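Side-chain contact in beta-N-acetylhexosaminidase (Thermotoga neapolitana, PDB 5BZA), which probably hydrolyses terminal non-reducing N-acetyl-D-hexosamine residues from N-acetyl-beta-D-hexosaminides, as a member of glycoside hydrolase family 3: residues S257-V262 with K289-D294. Residues are numbered along the deposited sequence; the frame is centred on the assembly and turned at random.
Sequences SVEEAV and KKLIED
E259 and L291 bury the most surface here, 74 and 72 Å² of the 186 Å² total, and their CA atoms are the nearest pair between the two segments, 7.6 Å apart. Both leucine methyls press against E259 CG from one side, L291 CD2 at 3.5 Å and L291 CD1 at 3.6 Å. L291 CD1 also comes to 3.2 Å from the backbone oxygen E259 O, so this branch fits closely against the first turn of the helix. L291 CD1 also meets V262 CG1 at 4.1 Å, nearly one turn further on. With CG anti to the backbone N (chi1 -172°), E259 runs out over L291 toward K290, which is exposed to solvent. There K290, whose chain is fully extended, brings NZ to E259 OE2 at 2.7 Å, nearly in line with the C-O bond, in a salt bridge. V262, which is buried, also touches Y284 and L288. S257 and E260 form a capping box at the start of helix 258-268: E260 N donates to S257 OG (2.9 Å) and S257 N to E260 OE1. The axes of 258-262 and 289-293 come within 10.5 Å and cross at -65°; their parent helices flank strand 273-275 in sequence, a helix-helix contact in the outer layer of the TIM-barrel domain.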
loop_
_atom_site.group_PDB
_atom_site.type_symbol
_atom_site.label_atom_id
_atom_site.label_comp_id
_atom_site.label_asym_id
_atom_site.label_seq_id
_atom_site.Cartn_x
_atom_site.Cartn_y
_atom_site.Cartn_z
ATOM N N SER B 257 12.706 28.874 -25.116
ATOM C CA SER B 257 11.301 28.940 -25.429
ATOM C C SER B 257 10.811 27.511 -25.544
ATOM O O SER B 257 11.634 26.589 -25.736
ATOM C CB SER B 257 11.064 29.700 -26.736
ATOM O OG SER B 257 11.436 28.918 -27.871
ATOM N N VAL B 258 9.495 27.320 -25.406
ATOM C CA VAL B 258 8.880 26.017 -25.612
ATOM C C VAL B 258 9.324 25.474 -26.969
ATOM O O VAL B 258 9.716 24.303 -27.110
ATOM C CB VAL B 258 7.302 26.068 -25.595
ATOM C CG1 VAL B 258 6.729 24.753 -26.111
ATOM C CG2 VAL B 258 6.747 26.388 -24.196
ATOM N N GLU B 259 9.272 26.346 -27.967
ATOM C CA GLU B 259 9.591 25.951 -29.328
ATOM C C GLU B 259 11.077 25.489 -29.368
ATOM O O GLU B 259 11.423 24.480 -30.008
ATOM C CB GLU B 259 9.337 27.130 -30.277
ATOM C CG GLU B 259 9.438 26.812 -31.761
ATOM C CD GLU B 259 9.781 28.039 -32.616
ATOM O OE1 GLU B 259 10.789 28.740 -32.292
ATOM O OE2 GLU B 259 9.003 28.332 -33.565
ATOM N N GLU B 260 11.940 26.205 -28.646
ATOM C CA GLU B 260 13.365 25.861 -28.579
ATOM C C GLU B 260 13.562 24.506 -27.849
ATOM O O GLU B 260 14.284 23.615 -28.327
ATOM C CB GLU B 260 14.160 26.983 -27.885
ATOM C CG GLU B 260 14.460 28.249 -28.738
ATOM C CD GLU B 260 14.998 29.401 -27.868
ATOM O OE1 GLU B 260 14.719 29.355 -26.651
ATOM O OE2 GLU B 260 15.692 30.342 -28.358
ATOM N N ALA B 261 12.917 24.354 -26.693
ATOM C CA ALA B 261 12.988 23.097 -25.930
ATOM C C ALA B 261 12.587 21.895 -26.780
ATOM O O ALA B 261 13.298 20.879 -26.837
ATOM C CB ALA B 261 12.115 23.182 -24.697
ATOM N N VAL B 262 11.454 22.018 -27.461
ATOM C CA VAL B 262 10.981 20.943 -28.324
ATOM C C VAL B 262 11.955 20.633 -29.463
ATOM O O VAL B 262 12.319 19.441 -29.673
ATOM C CB VAL B 262 9.587 21.262 -28.860
ATOM C CG1 VAL B 262 9.155 20.244 -29.899
ATOM C CG2 VAL B 262 8.601 21.268 -27.682
ATOM N N LYS B 289 4.180 20.265 -33.779
ATOM C CA LYS B 289 3.643 20.171 -35.127
ATOM C C LYS B 289 4.175 21.289 -36.007
ATOM O O LYS B 289 4.561 21.050 -37.146
ATOM C CB LYS B 289 2.135 20.213 -35.112
ATOM C CG LYS B 289 1.507 18.871 -34.879
ATOM C CD LYS B 289 0.019 19.036 -34.795
ATOM C CE LYS B 289 -0.507 19.713 -36.030
ATOM N NZ LYS B 289 -1.062 18.703 -36.968
ATOM N N LYS B 290 4.250 22.496 -35.453
ATOM C CA LYS B 290 4.732 23.615 -36.227
ATOM C C LYS B 290 6.140 23.289 -36.716
ATOM O O LYS B 290 6.424 23.418 -37.912
ATOM C CB LYS B 290 4.749 24.896 -35.397
ATOM C CG LYS B 290 5.340 26.091 -36.147
ATOM C CD LYS B 290 5.512 27.294 -35.208
ATOM C CE LYS B 290 6.531 28.316 -35.727
ATOM N NZ LYS B 290 6.763 29.416 -34.723
ATOM N N LEU B 291 6.991 22.828 -35.793
ATOM C CA LEU B 291 8.403 22.602 -36.078
ATOM C C LEU B 291 8.555 21.447 -37.036
ATOM O O LEU B 291 9.569 21.325 -37.715
ATOM C CB LEU B 291 9.179 22.343 -34.783
ATOM C CG LEU B 291 9.114 23.515 -33.805
ATOM C CD1 LEU B 291 9.909 23.299 -32.520
ATOM C CD2 LEU B 291 9.645 24.735 -34.541
ATOM N N ILE B 292 7.523 20.630 -37.152
ATOM C CA ILE B 292 7.611 19.523 -38.087
ATOM C C ILE B 292 7.216 20.045 -39.469
ATOM O O ILE B 292 7.775 19.608 -40.479
ATOM C CB ILE B 292 6.720 18.335 -37.688
ATOM C CG1 ILE B 292 7.210 17.684 -36.384
ATOM C CG2 ILE B 292 6.718 17.274 -38.776
ATOM C CD1 ILE B 292 6.349 16.470 -35.925
ATOM N N GLU B 293 6.297 21.012 -39.524
ATOM C CA GLU B 293 5.774 21.435 -40.816
ATOM C C GLU B 293 6.673 22.448 -41.504
ATOM O O GLU B 293 6.746 22.464 -42.731
ATOM C CB GLU B 293 4.370 22.028 -40.671
ATOM C CG GLU B 293 3.304 21.032 -40.276
ATOM C CD GLU B 293 1.968 21.697 -39.956
ATOM O OE1 GLU B 293 1.918 22.952 -39.874
ATOM O OE2 GLU B 293 0.970 20.962 -39.785
ATOM N N ASP B 294 7.375 23.269 -40.728
ATOM C CA ASP B 294 8.317 24.225 -41.303
ATOM C C ASP B 294 9.695 23.601 -41.421
ATOM O O ASP B 294 10.678 24.302 -41.691
ATOM C CB ASP B 294 8.394 25.519 -40.454
ATOM C CG ASP B 294 9.134 25.330 -39.105
ATOM O OD1 ASP B 294 9.844 24.301 -38.925
ATOM O OD2 ASP B 294 9.016 26.225 -38.210
#